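Local coordinates for protein YHR177W (Saccharomyces cerevisiae, PDB 4M8B) that probably binds DNA as a fungal transcription factor through its WOPR domain, the part of the longer protein contained in this fragment, at residues Gln17-Ala20 and Leu21-Gly25; Val54-Glu57 and Glu58-Gly61; Tyr145-Glu148 and Lys149-His152; Ser155-Pro159 and Ser160-Phe164. All coordinates share one frame; numbering follows the deposited sequence.

Interaction 1 of 4, residues Gln17-Ala20 and Leu21-Gly25; sequences QDLA and LVFQG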
loop_
_atom_site.group_PDB
_atom_site.type_symbol
_atom_site.label_atom_id
_atom_site.label_comp_id
_atom_site.label_asym_id
_atom_site.label_seq_id
_atom_site.Cartn_x
_atom_site.Cartn_y
_atom_site.Cartn_z
ATOM N N GLN C 17 3.812 -11.617 -6.310
ATOM C CA GLN C 17 2.844 -12.696 -6.169
ATOM C C GLN C 17 1.730 -12.280 -5.213
ATOM O O GLN C 17 0.560 -12.593 -5.432
ATOM C CB GLN C 17 3.518 -13.985 -5.696
ATOM C CG GLN C 17 2.583 -15.186 -5.649
ATOM C CD GLN C 17 1.876 -15.436 -6.974
ATOM O OE1 GLN C 17 2.332 -14.991 -8.030
ATOM N NE2 GLN C 17 0.754 -16.149 -6.922
ATOM N N ASP C 18 2.103 -11.565 -4.157
ATOM C CA ASP C 18 1.128 -11.009 -3.229
ATOM C C ASP C 18 0.234 -9.979 -3.925
ATOM O O ASP C 18 -0.985 -9.996 -3.760
ATOM C CB ASP C 18 1.829 -10.388 -2.017
ATOM C CG ASP C 18 2.409 -11.434 -1.075
ATOM O OD1 ASP C 18 1.815 -12.527 -0.964
ATOM O OD2 ASP C 18 3.452 -11.163 -0.442
ATOM N N LEU C 19 0.846 -9.097 -4.710
ATOM C CA LEU C 19 0.107 -8.092 -5.472
ATOM C C LEU C 19 -0.883 -8.724 -6.439
ATOM O O LEU C 19 -2.027 -8.284 -6.547
ATOM C CB LEU C 19 1.065 -7.211 -6.272
ATOM C CG LEU C 19 1.760 -6.048 -5.572
ATOM C CD1 LEU C 19 2.782 -5.418 -6.506
ATOM C CD2 LEU C 19 0.731 -5.023 -5.139
ATOM N N ALA C 20 -0.427 -9.754 -7.144
ATOM C CA ALA C 20 -1.214 -10.369 -8.206
ATOM C C ALA C 20 -2.504 -10.967 -7.666
ATOM O O ALA C 20 -3.560 -10.856 -8.289
ATOM C CB ALA C 20 -0.397 -11.423 -8.921
ATOM N N LEU C 21 -2.413 -11.592 -6.499
ATOM C CA LEU C 21 -3.573 -12.203 -5.865
ATOM C C LEU C 21 -4.617 -11.154 -5.474
ATOM O O LEU C 21 -5.811 -11.340 -5.715
ATOM C CB LEU C 21 -3.141 -13.030 -4.650
ATOM C CG LEU C 21 -2.326 -14.283 -4.991
ATOM C CD1 LEU C 21 -1.644 -14.861 -3.758
ATOM C CD2 LEU C 21 -3.218 -15.327 -5.639
ATOM N N VAL C 22 -4.163 -10.051 -4.887
ATOM C CA VAL C 22 -5.060 -8.969 -4.486
ATOM C C VAL C 22 -5.776 -8.365 -5.692
ATOM O O VAL C 22 -6.999 -8.241 -5.702
ATOM C CB VAL C 22 -4.306 -7.858 -3.731
ATOM C CG1 VAL C 22 -5.256 -6.725 -3.365
ATOM C CG2 VAL C 22 -3.638 -8.423 -2.488
ATOM N N PHE C 23 -5.003 -7.998 -6.708
ATOM C CA PHE C 23 -5.552 -7.448 -7.940
ATOM C C PHE C 23 -6.547 -8.403 -8.596
ATOM O O PHE C 23 -7.640 -7.993 -8.984
ATOM C CB PHE C 23 -4.425 -7.102 -8.913
ATOM C CG PHE C 23 -3.716 -5.811 -8.594
ATOM C CD1 PHE C 23 -4.426 -4.692 -8.192
ATOM C CD2 PHE C 23 -2.339 -5.715 -8.698
ATOM C CE1 PHE C 23 -3.773 -3.501 -7.905
ATOM C CE2 PHE C 23 -1.683 -4.529 -8.409
ATOM C CZ PHE C 23 -2.401 -3.423 -8.013
ATOM N N GLN C 24 -6.168 -9.674 -8.716
ATOM C CA GLN C 24 -7.044 -10.669 -9.327
ATOM C C GLN C 24 -8.335 -10.794 -8.526
ATOM O O GLN C 24 -9.423 -10.897 -9.094
ATOM C CB GLN C 24 -6.348 -12.029 -9.432
ATOM C CG GLN C 24 -7.121 -13.065 -10.239
ATOM C CD GLN C 24 -7.306 -12.658 -11.692
ATOM O OE1 GLN C 24 -6.341 -12.334 -12.383
ATOM N NE2 GLN C 24 -8.553 -12.669 -12.159
ATOM N N GLY C 25 -8.207 -10.763 -7.204
ATOM C CA GLY C 25 -9.361 -10.810 -6.326
ATOM C C GLY C 25 -10.282 -9.624 -6.533
ATOM O O GLY C 25 -11.497 -9.729 -6.356
#
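Four successive backbone bonds join residues 17-20 to residues 21-24, each from an N-H to the carbonyl four residues back, the pattern of an alpha helix, here the helix 16-28. Phe-23 N donates to Leu-19 O at 3.0 Å with an almost straight N-H...O angle of 177°, and Gln-24 N reaches Ala-20 O at 2.9 Å. The two before them are weak: Leu-21 N to Gln-17 O at 3.3 Å and Val-22 N to Asp-18 O at 3.4 Å. Gln-17 O also lies 3.4 Å from Leu-21 CG, and the Gln-17 chain, bent at chi2 (54°), carries NE2 to 4.1 Å from that same CG, a van der Waals meeting only. On another flank Leu-19 and Phe-23 lie side by side and point the same way. Leu-19 CD2 touches the ring at CE2, 4.1 Å off, and both side chains pack on Phe-123 and Leu-142 of the sheet. The polar ends find partners elsewhere: Asp-18 accepts from Ser-160 OG and Asp-14 N and pairs with Arg-158, while Gln-24 NE2 bonds to Asn-28 OD1 and OE1 accepts from Ser-171 N. The carbonyls of 17-20 are thus taken up by N-H groups of the next turn, two of them weakly; Leu-19 and Phe-23 face the sheet with apolar groups, and the buried carboxylate of Asp-18, with donors on both oxygens, is probably kept ionised.

Interaction 2 of 4, residues Val54-Glu57 and Glu58-Gly61; sequences VFNE and EKSG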
loop_
_atom_site.group_PDB
_atom_site.type_symbol
_atom_site.label_atom_id
_atom_site.label_comp_id
_atom_site.label_asym_id
_atom_site.label_seq_id
_atom_site.Cartn_x
_atom_site.Cartn_y
_atom_site.Cartn_z
ATOM N N VAL C 54 -7.366 -0.875 -2.489
ATOM C CA VAL C 54 -7.211 -0.811 -3.932
ATOM C C VAL C 54 -8.334 0.039 -4.497
ATOM O O VAL C 54 -9.491 -0.107 -4.101
ATOM C CB VAL C 54 -7.257 -2.208 -4.576
ATOM C CG1 VAL C 54 -7.232 -2.093 -6.095
ATOM C CG2 VAL C 54 -6.094 -3.052 -4.083
ATOM N N PHE C 55 -7.992 0.940 -5.410
ATOM C CA PHE C 55 -9.006 1.739 -6.085
ATOM C C PHE C 55 -8.677 1.977 -7.551
ATOM O O PHE C 55 -7.514 2.119 -7.926
ATOM C CB PHE C 55 -9.259 3.072 -5.359
ATOM C CG PHE C 55 -8.036 3.939 -5.208
ATOM C CD1 PHE C 55 -7.200 3.798 -4.110
ATOM C CD2 PHE C 55 -7.736 4.913 -6.147
ATOM C CE1 PHE C 55 -6.079 4.601 -3.958
ATOM C CE2 PHE C 55 -6.616 5.721 -6.002
ATOM C CZ PHE C 55 -5.788 5.564 -4.905
ATOM N N ASN C 56 -9.719 1.996 -8.373
ATOM C CA ASN C 56 -9.591 2.352 -9.776
ATOM C C ASN C 56 -9.551 3.872 -9.893
ATOM O O ASN C 56 -10.454 4.557 -9.412
ATOM C CB ASN C 56 -10.778 1.794 -10.562
ATOM C CG ASN C 56 -10.582 1.880 -12.058
ATOM O OD1 ASN C 56 -10.033 2.853 -12.575
ATOM N ND2 ASN C 56 -11.036 0.853 -12.768
ATOM N N GLU C 57 -8.501 4.397 -10.517
ATOM C CA GLU C 57 -8.331 5.843 -10.644
ATOM C C GLU C 57 -9.479 6.494 -11.415
ATOM O O GLU C 57 -10.035 7.503 -10.982
ATOM C CB GLU C 57 -6.988 6.169 -11.305
ATOM C CG GLU C 57 -6.819 7.625 -11.698
ATOM C CD GLU C 57 -5.399 7.951 -12.128
ATOM O OE1 GLU C 57 -5.225 8.842 -12.987
ATOM O OE2 GLU C 57 -4.456 7.323 -11.600
ATOM N N GLU C 58 -9.838 5.902 -12.549
ATOM C CA GLU C 58 -10.893 6.442 -13.401
ATOM C C GLU C 58 -12.280 6.360 -12.762
ATOM O O GLU C 58 -13.027 7.336 -12.764
ATOM C CB GLU C 58 -10.901 5.740 -14.765
ATOM C CG GLU C 58 -9.710 6.075 -15.664
ATOM C CD GLU C 58 -8.421 5.385 -15.240
ATOM O OE1 GLU C 58 -7.333 5.891 -15.594
ATOM O OE2 GLU C 58 -8.494 4.337 -14.562
ATOM N N LYS C 59 -12.617 5.197 -12.214
ATOM C CA LYS C 59 -13.954 4.960 -11.674
ATOM C C LYS C 59 -14.215 5.633 -10.327
ATOM O O LYS C 59 -15.364 5.758 -9.909
ATOM C CB LYS C 59 -14.232 3.457 -11.554
ATOM C CG LYS C 59 -14.290 2.713 -12.881
ATOM C CD LYS C 59 -14.777 1.282 -12.684
ATOM C CE LYS C 59 -14.933 0.557 -14.012
ATOM N NZ LYS C 59 -15.495 -0.813 -13.840
ATOM N N SER C 60 -13.157 6.061 -9.645
ATOM C CA SER C 60 -13.313 6.642 -8.314
ATOM C C SER C 60 -12.956 8.120 -8.281
ATOM O O SER C 60 -13.403 8.852 -7.401
ATOM C CB SER C 60 -12.470 5.884 -7.286
ATOM O OG SER C 60 -11.085 6.105 -7.494
ATOM N N GLY C 61 -12.141 8.554 -9.236
ATOM C CA GLY C 61 -11.721 9.941 -9.290
ATOM C C GLY C 61 -10.576 10.251 -8.344
ATOM O O GLY C 61 -10.216 11.413 -8.155
#
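Asn-56, at the end of strand 51-56, reaches forward over the first turn of the helix 57-60 and caps it. Its CB points toward the turn, and with CG anti to the backbone N (chi1 -168°) OD1 is set to accept from Glu-58 N at 3.1 Å, a weak capping bond. The other end of the amide, ND2, runs against the aliphatic chain of Lys-59, 3.7 Å from CG, and donates to Glu-138 OE1 on the neighbouring strand. The main-chain oxygen of Asn-56 is used as well: Ser-60 OG donates to Asn-56 O from a position tilted 34° from the carbonyl plane, and Ser-60 N adds a weak bond at 3.1 Å. Ser-60 OG also accepts from Ile-62 N. Glu-57 contributes mainly through its backbone, Glu-57 O accepting from Gly-61 N at 2.9 Å where the chain leaves helical angles with positive phi. Its extended side chain leads away to a hydrogen bond between OE2 and His-141 NE2. Glu-58 bends at chi2 (75°), turning its carboxylate back beside the cap to accept from Thr-139 N, with its plane nearly perpendicular to the Asn-56 amide. This is an asparagine N-cap at a strand-to-helix junction, where a strand of the WOPR-domain sheet runs directly into a single helical turn; the nearest atom of residues 54-61 lies about 4 Å from the bound DNA.

Interaction 3 of 4, residues Tyr145-Glu148 and Lys149-His152; sequences YYTE and KDIH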
loop_
_atom_site.group_PDB
_atom_site.type_symbol
_atom_site.label_atom_id
_atom_site.label_comp_id
_atom_site.label_asym_id
_atom_site.label_seq_id
_atom_site.Cartn_x
_atom_site.Cartn_y
_atom_site.Cartn_z
ATOM N N TYR C 145 -0.832 -0.591 4.629
ATOM C CA TYR C 145 -0.281 -0.086 5.876
ATOM C C TYR C 145 0.236 -1.228 6.736
ATOM O O TYR C 145 -0.363 -2.304 6.793
ATOM C CB TYR C 145 -1.329 0.714 6.651
ATOM C CG TYR C 145 -1.806 1.951 5.933
ATOM C CD1 TYR C 145 -1.174 3.170 6.116
ATOM C CD2 TYR C 145 -2.890 1.900 5.073
ATOM C CE1 TYR C 145 -1.611 4.305 5.464
ATOM C CE2 TYR C 145 -3.333 3.029 4.417
ATOM C CZ TYR C 145 -2.691 4.228 4.616
ATOM O OH TYR C 145 -3.132 5.352 3.957
ATOM N N TYR C 146 1.351 -0.982 7.409
ATOM C CA TYR C 146 1.950 -1.976 8.283
ATOM C C TYR C 146 2.926 -1.293 9.226
ATOM O O TYR C 146 3.067 -0.070 9.202
ATOM C CB TYR C 146 2.651 -3.062 7.466
ATOM C CG TYR C 146 3.765 -2.550 6.585
ATOM C CD1 TYR C 146 3.486 -1.872 5.407
ATOM C CD2 TYR C 146 5.094 -2.755 6.923
ATOM C CE1 TYR C 146 4.499 -1.403 4.598
ATOM C CE2 TYR C 146 6.115 -2.291 6.118
ATOM C CZ TYR C 146 5.811 -1.618 4.956
ATOM O OH TYR C 146 6.823 -1.154 4.151
ATOM N N THR C 147 3.594 -2.076 10.062
ATOM C CA THR C 147 4.530 -1.510 11.024
ATOM C C THR C 147 5.786 -2.360 11.139
ATOM O O THR C 147 5.746 -3.569 10.914
ATOM C CB THR C 147 3.881 -1.355 12.411
ATOM O OG1 THR C 147 4.803 -0.723 13.306
ATOM C CG2 THR C 147 3.492 -2.713 12.966
ATOM N N GLU C 148 6.899 -1.709 11.474
ATOM C CA GLU C 148 8.177 -2.386 11.663
ATOM C C GLU C 148 8.014 -3.561 12.621
ATOM O O GLU C 148 8.530 -4.651 12.380
ATOM C CB GLU C 148 9.216 -1.398 12.206
ATOM C CG GLU C 148 9.313 -0.097 11.409
ATOM C CD GLU C 148 10.176 0.957 12.089
ATOM O OE1 GLU C 148 10.326 2.061 11.522
ATOM O OE2 GLU C 148 10.701 0.683 13.189
ATOM N N LYS C 149 7.271 -3.321 13.695
ATOM C CA LYS C 149 6.984 -4.328 14.711
ATOM C C LYS C 149 6.383 -5.593 14.103
ATOM O O LYS C 149 6.742 -6.706 14.486
ATOM C CB LYS C 149 6.026 -3.739 15.751
ATOM C CG LYS C 149 5.911 -4.524 17.044
ATOM C CD LYS C 149 5.025 -3.778 18.031
ATOM C CE LYS C 149 5.052 -4.410 19.412
ATOM N NZ LYS C 149 4.226 -3.629 20.376
ATOM N N ASP C 150 5.473 -5.414 13.149
ATOM C CA ASP C 150 4.804 -6.539 12.500
ATOM C C ASP C 150 5.727 -7.295 11.545
ATOM O O ASP C 150 5.401 -8.394 11.096
ATOM C CB ASP C 150 3.546 -6.066 11.761
ATOM C CG ASP C 150 2.391 -5.768 12.701
ATOM O OD1 ASP C 150 2.642 -5.357 13.853
ATOM O OD2 ASP C 150 1.227 -5.951 12.289
ATOM N N ILE C 151 6.875 -6.697 11.236
ATOM C CA ILE C 151 7.877 -7.348 10.397
ATOM C C ILE C 151 8.722 -8.314 11.230
ATOM O O ILE C 151 9.127 -9.375 10.753
ATOM C CB ILE C 151 8.792 -6.317 9.703
ATOM C CG1 ILE C 151 7.959 -5.322 8.892
ATOM C CG2 ILE C 151 9.814 -7.014 8.817
ATOM C CD1 ILE C 151 7.174 -5.957 7.757
ATOM N N HIS C 152 8.975 -7.936 12.479
ATOM C CA HIS C 152 9.691 -8.787 13.422
ATOM C C HIS C 152 8.820 -9.971 13.815
ATOM O O HIS C 152 9.168 -11.127 13.572
ATOM C CB HIS C 152 10.048 -7.996 14.684
ATOM C CG HIS C 152 10.748 -6.701 14.416
ATOM N ND1 HIS C 152 10.599 -5.597 15.224
ATOM C CD2 HIS C 152 11.611 -6.337 13.436
ATOM C CE1 HIS C 152 11.332 -4.603 14.752
ATOM N NE2 HIS C 152 11.956 -5.029 13.668
#
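Thr-147 O accepts from two backbone N-H groups of the turn ahead, Asp-150 N at 2.9 Å and Ile-151 N at 3.3 Å, both weak, as the extended chain of strand 137-147 swings into the helix 148-153. The junction is thus a strand-to-helix turn at the end of strand 137-147 of the antiparallel sheet. Glu-148 O repeats the pattern one residue later, accepting from Ile-151 N at 2.9 Å and weakly from His-152 N at 3.3 Å. The nearer donor lies three residues on in each case, as in a 3-10 turn, and Ile-151 N stands 61° out of the carbonyl plane of Glu-148. Among the side chains, Thr-147 crosses Asp-150 at about a right angle, while OG1 of the threonine, anti to the backbone N (chi1 -177°), is turned to Gly-117 O, a weak bond to the adjoining strand. Its methyl CG2 is 3.9 Å from Lys-149 CB, the two side chains running alongside each other. Farther back, Ile-151 CD1 comes obliquely to the Tyr-146 ring, 3.9 Å from CD2. Tyr-12 packs on both of these residues, meeting the tyrosine edge-to-face. Glu-148 sends its extended chain toward Arg-84, a long and weak ion pair. The His-152 ring turns back to Glu-148, whose O stands 3.5 Å from the ring plane, over its centre.

Interaction 4 of 4, residues Ser155-Pro159 and Ser160-Phe164; sequences SLRRP and SENPF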
loop_
_atom_site.group_PDB
_atom_site.type_symbol
_atom_site.label_atom_id
_atom_site.label_comp_id
_atom_site.label_asym_id
_atom_site.label_seq_id
_atom_site.Cartn_x
_atom_site.Cartn_y
_atom_site.Cartn_z
ATOM N N SER C 155 3.239 -10.876 12.353
ATOM C CA SER C 155 1.851 -11.049 12.769
ATOM C C SER C 155 0.843 -10.812 11.644
ATOM O O SER C 155 -0.339 -11.128 11.784
ATOM C CB SER C 155 1.541 -10.134 13.955
ATOM O OG SER C 155 1.993 -8.815 13.709
ATOM N N LEU C 156 1.309 -10.254 10.531
ATOM C CA LEU C 156 0.450 -10.035 9.372
ATOM C C LEU C 156 0.662 -11.135 8.331
ATOM O O LEU C 156 1.786 -11.593 8.119
ATOM C CB LEU C 156 0.708 -8.656 8.758
ATOM C CG LEU C 156 0.376 -7.456 9.650
ATOM C CD1 LEU C 156 0.854 -6.153 9.026
ATOM C CD2 LEU C 156 -1.115 -7.400 9.923
ATOM N N ARG C 157 -0.421 -11.560 7.689
ATOM C CA ARG C 157 -0.359 -12.643 6.714
ATOM C C ARG C 157 -0.238 -12.136 5.279
ATOM O O ARG C 157 -0.966 -11.234 4.860
ATOM C CB ARG C 157 -1.596 -13.539 6.830
ATOM C CG ARG C 157 -1.813 -14.132 8.210
ATOM C CD ARG C 157 -2.954 -15.133 8.198
ATOM N NE ARG C 157 -2.671 -16.269 7.326
ATOM C CZ ARG C 157 -3.559 -17.203 7.003
ATOM N NH1 ARG C 157 -4.795 -17.136 7.477
ATOM N NH2 ARG C 157 -3.210 -18.201 6.202
ATOM N N ARG C 158 0.685 -12.727 4.529
ATOM C CA ARG C 158 0.796 -12.447 3.107
ATOM C C ARG C 158 -0.334 -13.158 2.374
ATOM O O ARG C 158 -0.709 -14.270 2.744
ATOM C CB ARG C 158 2.144 -12.927 2.576
ATOM C CG ARG C 158 3.342 -12.327 3.290
ATOM C CD ARG C 158 4.635 -12.915 2.758
ATOM N NE ARG C 158 4.650 -12.945 1.298
ATOM C CZ ARG C 158 5.577 -13.559 0.571
ATOM N NH1 ARG C 158 6.574 -14.198 1.166
ATOM N NH2 ARG C 158 5.502 -13.535 -0.753
ATOM N N PRO C 159 -0.896 -12.507 1.344
ATOM C CA PRO C 159 -1.939 -13.137 0.529
ATOM C C PRO C 159 -1.481 -14.482 -0.038
ATOM O O PRO C 159 -2.265 -15.428 -0.062
ATOM C CB PRO C 159 -2.155 -12.126 -0.602
ATOM C CG PRO C 159 -1.780 -10.809 0.004
ATOM C CD PRO C 159 -0.648 -11.108 0.949
ATOM N N SER C 160 -0.226 -14.563 -0.469
ATOM C CA SER C 160 0.307 -15.781 -1.079
ATOM C C SER C 160 0.486 -16.930 -0.087
ATOM O O SER C 160 0.733 -18.066 -0.487
ATOM C CB SER C 160 1.629 -15.493 -1.800
ATOM O OG SER C 160 2.604 -14.993 -0.905
ATOM N N GLU C 161 0.363 -16.633 1.202
ATOM C CA GLU C 161 0.423 -17.659 2.240
ATOM C C GLU C 161 -0.907 -17.731 2.979
ATOM O O GLU C 161 -0.980 -18.198 4.116
ATOM C CB GLU C 161 1.563 -17.369 3.219
ATOM C CG GLU C 161 2.932 -17.294 2.561
ATOM C CD GLU C 161 4.040 -16.963 3.544
ATOM O OE1 GLU C 161 3.755 -16.867 4.757
ATOM O OE2 GLU C 161 5.198 -16.797 3.104
ATOM N N ASN C 162 -1.958 -17.258 2.317
ATOM C CA ASN C 162 -3.293 -17.202 2.897
ATOM C C ASN C 162 -4.282 -17.916 1.989
ATOM O O ASN C 162 -4.615 -17.417 0.911
ATOM C CB ASN C 162 -3.715 -15.742 3.107
ATOM C CG ASN C 162 -5.029 -15.600 3.872
ATOM O OD1 ASN C 162 -5.884 -16.487 3.851
ATOM N ND2 ASN C 162 -5.195 -14.465 4.541
ATOM N N PRO C 163 -4.748 -19.096 2.422
ATOM C CA PRO C 163 -5.691 -19.938 1.679
ATOM C C PRO C 163 -6.869 -19.162 1.090
ATOM O O PRO C 163 -7.411 -19.583 0.068
ATOM C CB PRO C 163 -6.185 -20.941 2.735
ATOM C CG PRO C 163 -5.419 -20.632 4.018
ATOM C CD PRO C 163 -4.267 -19.762 3.643
ATOM N N PHE C 164 -7.257 -18.052 1.711
ATOM C CA PHE C 164 -8.382 -17.269 1.203
ATOM C C PHE C 164 -8.121 -16.716 -0.195
ATOM O O PHE C 164 -9.045 -16.551 -0.987
ATOM C CB PHE C 164 -8.744 -16.127 2.157
ATOM C CG PHE C 164 -9.792 -15.192 1.609
ATOM C CD1 PHE C 164 -11.140 -15.506 1.701
ATOM C CD2 PHE C 164 -9.430 -14.005 0.991
ATOM C CE1 PHE C 164 -12.105 -14.652 1.191
ATOM C CE2 PHE C 164 -10.390 -13.146 0.477
ATOM C CZ PHE C 164 -11.729 -13.471 0.577
HETATM O O HOH W 1 7.354 -14.765 4.015
#
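Arg-158 bends round the turn made by Pro-159 and Ser-160. Its CB passes 4.1 Å from Ser-160 OG; CD comes 3.9 Å from Glu-161 OE2; then a kink at chi3 (46°) brings the guanidinium round so that Ser-160 OG lies over one face. NE and, at the tip, NH2 turn out of the loop to salt bridges with Asp-18 and Asp-15, while NH1 faces Glu-161. NH1 and Glu-161 OE2 are 3.5 Å apart, a salt bridge of charges alone, since the oxygen lies well out of the guanidinium plane. A water at the guanidinium edge, in its plane, bridges the two, accepting from NH1 at 3.0 Å and donating to OE2. The backbone holds the turn with Glu-161 N on Arg-158 O and Asn-162 N on Pro-159 O. Arg-157 grips the other end: NH2 donates to a lone pair of Glu-161 O at 3.1 Å, and its guanidinium stacks flat on the amide of Asn-162, planes 11° apart, with CZ 3.8 Å from Asn-162 CG. Past this stack Asn-162 OD1 accepts from Phe-164 N at 3.0 Å, an Asx turn. Pro-159 packs on Val-22 of the helix 16-28, where Asp-18 is also the partner of Ser-160 OG. The two arginines therefore work differently. Arg-158 is held by the carboxylates of Asp-18 and Asp-15 and, more loosely, of Glu-161, and ties the loop to the start of that helix by charge, whereas Arg-157 braces the loop within itself by one directed bond and a planar stack.

Interaction 1 is the buried contact of the set, interaction 2 is partly buried, and interactions 3 and 4 lie at the surface. Interactions 2 and 3 share a layout, a strand running into a helical turn, at neighbouring strands 51-56 and 137-147 but on opposite sides of the chain's centre; the former adds a side-chain cap, while in the latter backbone carbonyls do all the accepting across the turn. Val-22 and Phe-23 of interaction 1 pack on Val-54 of interaction 2, apolar on apolar, whereas interaction 4 meets the same helix mainly through charged and hydrogen-bonded groups, with some packing. Leu-156 and Ser-155 also touch Asp-150, and Leu-156 reaches Tyr-146, so the 155-164 loop bridges interactions 1 and 3.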